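Local coordinates for protein L-serine ammonia-lyase (Rhizomucor miehei CAU432, PDB 5C3U) that is a pyridoxal-phosphate dependent enzyme of the fold-type II kind and holds a bound pyridoxal-5'-phosphate, at residues N37-M42 and A304-V309; N70-C75 and L136-G141; N211-S216 and V253-V258. All coordinates share one frame; numbering follows the deposited sequence. Where two conformers were deposited one is given.

Contacts 1 and 3 both reach the same mixed beta sheet. Contact 1 pairs two neighbouring strands, 37-42 and 306-311. Contact 3 packs helix 212-219 on strand 253-258, an outermost strand of that sheet. The centres of contacts 1 and 3 are about 21 Å apart. Contact 2 lies in a second, parallel sheet on the opposite side of the chain's centre from contact 1, about 40 Å from contact 1 between centres and about 34 Å from contact 3. Contacts 2 and 3 both fall inside the loop that contact 1 closes along the chain. Contact 3 is the nearer to pyridoxal-5'-phosphate: the Phe213 side chain is about 8 Å from it, the Val309 side chain of contact 1 about 10 Å.

Contact 1 of 3, residues N37-M42 and A304-V309; sequences NVFLKM and AKDVVV
Phe39 bonds to strand 306-309 through both of its backbone polar atoms. Its N donates to Val307 O at 2.8 Å, and its O accepts from Val309 N at 2.8 Å. The ladder continues with Val307 N to Asn37 O at 2.7 Å and Lys41 N to Val309 O at 2.9 Å. A more bent bond joins Asn37 N to Lys305 O, 3.0 Å long with 145° at the hydrogen. The Phe39 ring meets Asp306 at its edge. Asp306 OD2 lies in the ring plane, 3.5 Å from Phe39 CE1, and the carboxylate is turned 85° from the ring. Phe39 CG sits beside the backbone N (chi1 -67°), the side from which Asp306 is met. The same Asp306 OD2 is 3.2 Å from Asn37 CB, and these two side chains run side by side. On the other face of the sheet, Leu40 CD2 packs on Val309 CB at 3.8 Å. Further out, helix 280-290 covers Leu40 and Val309 through Leu286, and His26 meets the Phe39 ring. Lys41 NZ forms a salt bridge with Glu162 and a hydrogen bond with Gln166. Strand 37-42 lies between antiparallel 24-26 and parallel 306-311. This in-register parallel pairing, with helices packed on the sheet, is characteristic of the open alpha/beta sheets of fold-type II enzymes.

Contact 2 of 3, residues N70-C75 and L136-G141; sequences NIQFVC and LVRRNG
Leu136 and Val137 meet Val74 at the margin of a four-stranded parallel alpha/beta sheet, where a loop leads from helix 126-134 into edge strand 141-143. Leu136 offers CB to Val74 CG1. Val137 brings CG2 to 4.0 Å from Val74 CB, and the two valine side chains cross obliquely. Arg138 N donates to water 1 at 3.0 Å, and this water also lies over one face of the Arg138 guanidinium, offset toward the rim. That group crosses the Gln72 side chain at about a right angle, with the two planes 35° apart. A type I turn from Arg138 to Gly141 follows, closed by Gly141 N to Arg138 O at 2.9 Å. Asn140 N donates to water 2 at 2.8 Å. Both waters donate to Gln72 OE1, water 2 at 2.7 Å. Gln72 is bent at chi2 (91°), which places its CD on the loop side. Asn140 O accepts from Gln72 N at 3.1 Å. Asn140 ND2 makes a weak hydrogen bond to Asn70 O, while its OD1 is hydrogen-bonded to Arg67 NH2. Gly141 then enters the sheet as the parallel bridge partner of Gln72, and its CA makes a CA-H...O contact of 3.3 Å with Gln72 O.

Contact 3 of 3, residues N211-S216 and V253-V258; sequences NAFQAS and VVPFAV
The Phe213 ring turns an edge to Val253. Val253 CG1 lies near the ring plane, 3.9 Å from Phe213 CE2 and equally near CZ. Pro255 CG approaches the same CE2 obliquely at 4.0 Å, and the two side chains cross at about a right angle. Above one face of the Phe256 ring sits water 3, offset toward the rim. The Gln214 amide, another flat group, rests its OE1 on Ala257 CB at 3.3 Å. Asn211 ND2 donates to this OE1 in a nearly straight bond of 3.0 Å. Gln214 OE1 lies in the Asn211 amide plane, while the donor is tilted 16° from the Gln214 carbonyl plane. Gln214 NE2 and Ala257 N each donate to water 3 at 2.9 Å. Gln214 CG is anti to the backbone N (chi1 178°), and the extended chain beyond it carries the amide to Ala257. At the helix start, the carboxylate of Glu206, in adjacent strand 202-207, accepts from Phe213 N with OE2 and from Gln214 N with OE1. The helix thus meets an outermost strand with an apolar half at Phe213 and a polar half bridged by water. With OE1 and NE2 both bonded, the Gln214 amide is probably held in one orientation.

Contact 1 of 3, residues N37-M42 and A304-V309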
loop_
_atom_site.group_PDB
_atom_site.type_symbol
_atom_site.label_atom_id
_atom_site.label_comp_id
_atom_site.label_asym_id
_atom_site.label_seq_id
_atom_site.Cartn_x
_atom_site.Cartn_y
_atom_site.Cartn_z
ATOM N N ASN A 37 -11.291 11.632 16.763
ATOM C CA ASN A 37 -12.006 11.211 15.555
ATOM C C ASN A 37 -11.128 10.391 14.611
ATOM O O ASN A 37 -10.108 10.882 14.127
ATOM C CB ASN A 37 -12.551 12.402 14.795
ATOM C CG ASN A 37 -13.717 13.042 15.488
ATOM O OD1 ASN A 37 -14.823 12.506 15.492
ATOM N ND2 ASN A 37 -13.482 14.204 16.066
ATOM N N VAL A 38 -11.554 9.162 14.339
ATOM C CA VAL A 38 -10.825 8.257 13.457
ATOM C C VAL A 38 -11.596 8.101 12.157
ATOM O O VAL A 38 -12.784 7.723 12.163
ATOM C CB VAL A 38 -10.587 6.887 14.139
ATOM C CG1 VAL A 38 -9.916 5.894 13.191
ATOM C CG2 VAL A 38 -9.740 7.075 15.392
ATOM N N PHE A 39 -10.917 8.416 11.048
ATOM C CA PHE A 39 -11.487 8.248 9.722
ATOM C C PHE A 39 -10.675 7.208 8.962
ATOM O O PHE A 39 -9.448 7.165 9.076
ATOM C CB PHE A 39 -11.458 9.554 8.948
ATOM C CG PHE A 39 -12.367 10.605 9.508
ATOM C CD1 PHE A 39 -11.882 11.548 10.415
ATOM C CD2 PHE A 39 -13.706 10.649 9.127
ATOM C CE1 PHE A 39 -12.732 12.522 10.928
ATOM C CE2 PHE A 39 -14.552 11.625 9.628
ATOM C CZ PHE A 39 -14.064 12.556 10.532
ATOM N N LEU A 40 -11.362 6.397 8.175
ATOM C CA LEU A 40 -10.714 5.322 7.440
ATOM C C LEU A 40 -10.876 5.568 5.948
ATOM O O LEU A 40 -12.003 5.643 5.447
ATOM C CB LEU A 40 -11.340 3.981 7.831
ATOM C CG LEU A 40 -11.380 3.663 9.328
ATOM C CD1 LEU A 40 -12.155 2.377 9.554
ATOM C CD2 LEU A 40 -9.983 3.583 9.922
ATOM N N LYS A 41 -9.747 5.720 5.248
ATOM C CA LYS A 41 -9.752 5.926 3.793
ATOM C C LYS A 41 -9.726 4.549 3.111
ATOM O O LYS A 41 -8.734 3.828 3.200
ATOM C CB LYS A 41 -8.549 6.797 3.386
ATOM C CG LYS A 41 -8.481 7.164 1.912
ATOM C CD LYS A 41 -9.757 7.855 1.435
ATOM C CE LYS A 41 -9.505 8.535 0.093
ATOM N NZ LYS A 41 -10.776 9.069 -0.488
ATOM N N MET A 42 -10.835 4.170 2.467
ATOM C CA MET A 42 -11.075 2.780 2.065
ATOM C C MET A 42 -10.590 2.396 0.654
ATOM O O MET A 42 -11.387 2.238 -0.272
ATOM C CB MET A 42 -12.575 2.432 2.204
ATOM C CG MET A 42 -13.141 2.710 3.597
ATOM S SD MET A 42 -12.321 1.717 4.860
ATOM C CE MET A 42 -12.872 0.089 4.356
ATOM N N ALA A 304 -11.486 16.904 19.558
ATOM C CA ALA A 304 -11.490 18.017 18.607
ATOM C C ALA A 304 -10.561 17.761 17.413
ATOM O O ALA A 304 -10.470 18.585 16.500
ATOM C CB ALA A 304 -11.082 19.302 19.315
ATOM N N LYS A 305 -9.871 16.623 17.419
ATOM C CA LYS A 305 -8.871 16.338 16.386
ATOM C C LYS A 305 -9.204 15.090 15.577
ATOM O O LYS A 305 -9.959 14.230 16.039
ATOM C CB LYS A 305 -7.477 16.244 17.002
ATOM C CG LYS A 305 -6.951 17.598 17.458
ATOM C CD LYS A 305 -5.668 17.472 18.253
ATOM C CE LYS A 305 -5.060 18.843 18.503
ATOM N NZ LYS A 305 -3.993 18.785 19.544
ATOM N N ASP A 306 -8.642 15.020 14.369
ATOM C CA ASP A 306 -8.935 13.957 13.403
ATOM C C ASP A 306 -7.666 13.156 13.091
ATOM O O ASP A 306 -6.590 13.741 12.929
ATOM C CB ASP A 306 -9.455 14.567 12.092
ATOM C CG ASP A 306 -10.811 15.283 12.241
ATOM O OD1 ASP A 306 -11.114 16.157 11.395
ATOM O OD2 ASP A 306 -11.587 14.979 13.174
ATOM N N VAL A 307 -7.791 11.826 13.047
ATOM C CA VAL A 307 -6.716 10.989 12.508
ATOM C C VAL A 307 -7.275 10.192 11.340
ATOM O O VAL A 307 -8.413 9.711 11.383
ATOM C CB VAL A 307 -6.040 10.077 13.566
ATOM C CG1 VAL A 307 -7.010 9.055 14.134
ATOM C CG2 VAL A 307 -4.817 9.379 12.977
ATOM N N VAL A 308 -6.481 10.096 10.268
ATOM C CA VAL A 308 -6.902 9.389 9.051
ATOM C C VAL A 308 -6.026 8.142 8.884
ATOM O O VAL A 308 -4.811 8.235 8.944
ATOM C CB VAL A 308 -6.743 10.265 7.778
ATOM C CG1 VAL A 308 -7.028 9.452 6.515
ATOM C CG2 VAL A 308 -7.666 11.476 7.817
ATOM N N VAL A 309 -6.647 6.982 8.704
ATOM C CA VAL A 309 -5.875 5.745 8.483
ATOM C C VAL A 309 -6.081 5.354 7.036
ATOM O O VAL A 309 -7.233 5.207 6.605
ATOM C CB VAL A 309 -6.352 4.599 9.402
ATOM C CG1 VAL A 309 -5.527 3.329 9.176
ATOM C CG2 VAL A 309 -6.299 5.033 10.857
#

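Contact 2 of 3, residues N70-C75 and L136-G141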
loop_
_atom_site.group_PDB
_atom_site.type_symbol
_atom_site.label_atom_id
_atom_site.label_comp_id
_atom_site.label_asym_id
_atom_site.label_seq_id
_atom_site.Cartn_x
_atom_site.Cartn_y
_atom_site.Cartn_z
ATOM N N ASN A 70 0.726 -1.529 -28.495
ATOM C CA ASN A 70 1.478 -2.728 -28.904
ATOM C C ASN A 70 2.522 -3.165 -27.887
ATOM O O ASN A 70 3.283 -4.112 -28.123
ATOM C CB ASN A 70 2.148 -2.494 -30.268
ATOM C CG ASN A 70 1.145 -2.406 -31.394
ATOM O OD1 ASN A 70 0.127 -3.091 -31.371
ATOM N ND2 ASN A 70 1.422 -1.550 -32.380
ATOM N N ILE A 71 2.567 -2.466 -26.758
ATOM C CA ILE A 71 3.514 -2.799 -25.701
ATOM C C ILE A 71 3.052 -4.027 -24.932
ATOM O O ILE A 71 1.926 -4.502 -25.102
ATOM C CB ILE A 71 3.690 -1.630 -24.719
ATOM C CG1 ILE A 71 2.317 -1.204 -24.148
ATOM C CG2 ILE A 71 4.430 -0.489 -25.405
ATOM C CD1 ILE A 71 2.406 -0.292 -22.942
ATOM N N GLN A 72 3.944 -4.559 -24.102
ATOM C CA GLN A 72 3.565 -5.594 -23.152
ATOM C C GLN A 72 3.900 -5.037 -21.794
ATOM O O GLN A 72 5.005 -4.520 -21.611
ATOM C CB GLN A 72 4.361 -6.887 -23.368
ATOM C CG GLN A 72 4.199 -7.522 -24.742
ATOM C CD GLN A 72 5.238 -7.025 -25.730
ATOM O OE1 GLN A 72 6.406 -6.854 -25.380
ATOM N NE2 GLN A 72 4.817 -6.783 -26.971
ATOM N N PHE A 73 2.969 -5.110 -20.839
ATOM C CA PHE A 73 3.370 -4.790 -19.470
ATOM C C PHE A 73 3.916 -6.068 -18.844
ATOM O O PHE A 73 3.378 -7.129 -19.070
ATOM C CB PHE A 73 2.184 -4.298 -18.635
ATOM C CG PHE A 73 1.738 -2.894 -18.951
ATOM C CD1 PHE A 73 2.593 -1.812 -18.741
ATOM C CD2 PHE A 73 0.450 -2.642 -19.370
ATOM C CE1 PHE A 73 2.172 -0.508 -19.002
ATOM C CE2 PHE A 73 0.022 -1.336 -19.636
ATOM C CZ PHE A 73 0.892 -0.276 -19.459
ATOM N N VAL A 74 4.989 -5.961 -18.071
ATOM C CA VAL A 74 5.586 -7.134 -17.428
ATOM C C VAL A 74 5.656 -6.811 -15.942
ATOM O O VAL A 74 6.094 -5.718 -15.554
ATOM C CB VAL A 74 7.009 -7.417 -17.987
ATOM C CG1 VAL A 74 7.643 -8.621 -17.289
ATOM C CG2 VAL A 74 6.948 -7.637 -19.505
ATOM N N CYS A 75 5.233 -7.745 -15.097
ATOM C CA CYS A 75 5.264 -7.482 -13.666
ATOM C C CYS A 75 5.352 -8.751 -12.844
ATOM O O CYS A 75 4.618 -9.702 -13.101
ATOM C CB CYS A 75 4.029 -6.665 -13.249
ATOM S SG CYS A 75 4.154 -5.981 -11.579
ATOM N N LEU A 136 12.122 -11.139 -18.453
ATOM C CA LEU A 136 11.159 -11.440 -19.525
ATOM C C LEU A 136 10.822 -10.235 -20.379
ATOM O O LEU A 136 9.992 -10.321 -21.293
ATOM C CB LEU A 136 9.861 -11.998 -18.938
ATOM C CG LEU A 136 9.989 -13.242 -18.063
ATOM C CD1 LEU A 136 8.599 -13.774 -17.731
ATOM C CD2 LEU A 136 10.812 -14.303 -18.783
ATOM N N VAL A 137 11.437 -9.107 -20.064
ATOM C CA VAL A 137 11.126 -7.868 -20.727
ATOM C C VAL A 137 11.862 -7.806 -22.068
ATOM O O VAL A 137 13.093 -7.780 -22.116
ATOM C CB VAL A 137 11.519 -6.637 -19.895
ATOM C CG1 VAL A 137 11.149 -5.367 -20.647
ATOM C CG2 VAL A 137 10.856 -6.656 -18.508
ATOM N N ARG A 138 11.087 -7.771 -23.141
ATOM C CA ARG A 138 11.627 -7.715 -24.501
ATOM C C ARG A 138 11.618 -6.281 -25.048
ATOM O O ARG A 138 11.296 -5.345 -24.316
ATOM C CB ARG A 138 10.842 -8.688 -25.385
ATOM C CG ARG A 138 11.122 -10.154 -25.053
ATOM C CD ARG A 138 9.844 -10.975 -24.923
ATOM N NE ARG A 138 8.741 -10.389 -25.681
ATOM C CZ ARG A 138 7.479 -10.801 -25.644
ATOM N NH1 ARG A 138 7.113 -11.829 -24.890
ATOM N NH2 ARG A 138 6.577 -10.168 -26.375
ATOM N N ARG A 139 12.002 -6.104 -26.318
ATOM C CA ARG A 139 12.183 -4.769 -26.908
ATOM C C ARG A 139 11.011 -3.778 -26.735
ATOM O O ARG A 139 11.230 -2.571 -26.609
ATOM C CB ARG A 139 12.607 -4.887 -28.386
ATOM C CG ARG A 139 11.544 -5.459 -29.320
ATOM C CD ARG A 139 12.077 -5.664 -30.740
ATOM N NE ARG A 139 13.066 -6.741 -30.784
ATOM C CZ ARG A 139 13.895 -6.979 -31.797
ATOM N NH1 ARG A 139 13.880 -6.216 -32.883
ATOM N NH2 ARG A 139 14.753 -7.983 -31.710
ATOM N N ASN A 140 9.776 -4.266 -26.730
ATOM C CA ASN A 140 8.626 -3.370 -26.545
ATOM C C ASN A 140 7.879 -3.692 -25.248
ATOM O O ASN A 140 6.676 -3.420 -25.107
ATOM C CB ASN A 140 7.682 -3.433 -27.753
ATOM C CG ASN A 140 6.935 -2.121 -27.994
ATOM O OD1 ASN A 140 7.414 -1.041 -27.652
ATOM N ND2 ASN A 140 5.756 -2.216 -28.595
ATOM N N GLY A 141 8.592 -4.303 -24.309
ATOM C CA GLY A 141 8.007 -4.602 -23.006
ATOM C C GLY A 141 8.354 -3.508 -22.027
ATOM O O GLY A 141 9.375 -2.844 -22.165
HETATM O O HOH W 1 8.121 -8.083 -23.013
HETATM O O HOH W 2 8.525 -6.732 -27.012
#

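Contact 3 of 3, residues N211-S216 and V253-V258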
loop_
_atom_site.group_PDB
_atom_site.type_symbol
_atom_site.label_atom_id
_atom_site.label_comp_id
_atom_site.label_asym_id
_atom_site.label_seq_id
_atom_site.Cartn_x
_atom_site.Cartn_y
_atom_site.Cartn_z
ATOM N N ASN A 211 11.796 -3.611 8.013
ATOM C CA ASN A 211 11.658 -2.223 8.419
ATOM C C ASN A 211 12.669 -1.293 7.738
ATOM O O ASN A 211 13.265 -0.412 8.383
ATOM C CB ASN A 211 11.724 -2.131 9.959
ATOM C CG ASN A 211 13.135 -2.314 10.512
ATOM O OD1 ASN A 211 13.949 -3.077 9.973
ATOM N ND2 ASN A 211 13.422 -1.625 11.610
ATOM N N ALA A 212 12.857 -1.474 6.422
ATOM C CA ALA A 212 13.910 -0.723 5.706
ATOM C C ALA A 212 13.753 0.793 5.810
ATOM O O ALA A 212 14.752 1.515 5.939
ATOM C CB ALA A 212 14.010 -1.157 4.245
ATOM N N PHE A 213 12.522 1.288 5.780
ATOM C CA PHE A 213 12.329 2.733 5.901
ATOM C C PHE A 213 12.812 3.261 7.247
ATOM O O PHE A 213 13.606 4.211 7.299
ATOM C CB PHE A 213 10.881 3.166 5.684
ATOM C CG PHE A 213 10.689 4.655 5.805
ATOM C CD1 PHE A 213 11.242 5.517 4.861
ATOM C CD2 PHE A 213 9.997 5.201 6.881
ATOM C CE1 PHE A 213 11.094 6.903 4.977
ATOM C CE2 PHE A 213 9.832 6.584 6.995
ATOM C CZ PHE A 213 10.374 7.435 6.034
ATOM N N GLN A 214 12.349 2.612 8.317
ATOM C CA GLN A 214 12.707 2.991 9.677
ATOM C C GLN A 214 14.214 2.909 9.871
ATOM O O GLN A 214 14.801 3.840 10.440
ATOM C CB GLN A 214 11.993 2.069 10.671
ATOM C CG GLN A 214 12.327 2.345 12.133
ATOM C CD GLN A 214 11.520 1.458 13.068
ATOM O OE1 GLN A 214 11.515 0.233 12.930
ATOM N NE2 GLN A 214 10.834 2.071 14.009
ATOM N N ALA A 215 14.822 1.800 9.411
ATOM C CA ALA A 215 16.287 1.612 9.496
ATOM C C ALA A 215 17.049 2.652 8.693
ATOM O O ALA A 215 18.091 3.141 9.146
ATOM C CB ALA A 215 16.693 0.209 9.045
ATOM N N SER A 216 16.527 3.003 7.516
ATOM C CA SER A 216 17.172 3.987 6.644
ATOM C C SER A 216 17.164 5.384 7.250
ATOM O O SER A 216 18.182 6.118 7.147
ATOM C CB SER A 216 16.526 3.956 5.248
ATOM O OG SER A 216 16.796 2.706 4.645
ATOM N N VAL A 253 7.678 13.261 9.376
ATOM C CA VAL A 253 7.351 11.847 9.197
ATOM C C VAL A 253 7.809 11.099 10.434
ATOM O O VAL A 253 8.935 11.303 10.916
ATOM C CB VAL A 253 8.003 11.237 7.932
ATOM C CG1 VAL A 253 7.749 9.726 7.859
ATOM C CG2 VAL A 253 7.475 11.913 6.667
ATOM N N VAL A 254 6.936 10.254 10.974
ATOM C CA VAL A 254 7.288 9.447 12.143
ATOM C C VAL A 254 7.340 7.974 11.714
ATOM O O VAL A 254 6.288 7.394 11.439
ATOM C CB VAL A 254 6.258 9.624 13.284
ATOM C CG1 VAL A 254 6.604 8.757 14.492
ATOM C CG2 VAL A 254 6.136 11.088 13.693
ATOM N N PRO A 255 8.551 7.385 11.602
ATOM C CA PRO A 255 8.625 5.966 11.292
ATOM C C PRO A 255 8.239 5.171 12.539
ATOM O O PRO A 255 8.663 5.503 13.659
ATOM C CB PRO A 255 10.110 5.744 10.955
ATOM C CG PRO A 255 10.706 7.111 10.812
ATOM C CD PRO A 255 9.897 7.970 11.742
ATOM N N PHE A 256 7.394 4.170 12.361
ATOM C CA PHE A 256 6.986 3.337 13.472
ATOM C C PHE A 256 6.882 1.886 13.011
ATOM O O PHE A 256 6.530 1.613 11.866
ATOM C CB PHE A 256 5.655 3.838 14.034
ATOM C CG PHE A 256 5.376 3.373 15.433
ATOM C CD1 PHE A 256 5.958 4.021 16.528
ATOM C CD2 PHE A 256 4.541 2.292 15.662
ATOM C CE1 PHE A 256 5.703 3.592 17.826
ATOM C CE2 PHE A 256 4.281 1.857 16.955
ATOM C CZ PHE A 256 4.865 2.500 18.037
ATOM N N ALA A 257 7.227 0.953 13.883
ATOM C CA ALA A 257 7.147 -0.457 13.516
ATOM C C ALA A 257 6.294 -1.211 14.512
ATOM O O ALA A 257 6.402 -0.978 15.706
ATOM C CB ALA A 257 8.536 -1.072 13.438
ATOM N N VAL A 258 5.422 -2.084 14.002
ATOM C CA VAL A 258 4.582 -2.963 14.816
ATOM C C VAL A 258 4.920 -4.444 14.548
ATOM O O VAL A 258 5.564 -4.775 13.547
ATOM C CB VAL A 258 3.074 -2.712 14.556
ATOM C CG1 VAL A 258 2.704 -1.242 14.741
ATOM C CG2 VAL A 258 2.660 -3.210 13.168
HETATM O O HOH W 3 8.888 1.677 16.098
#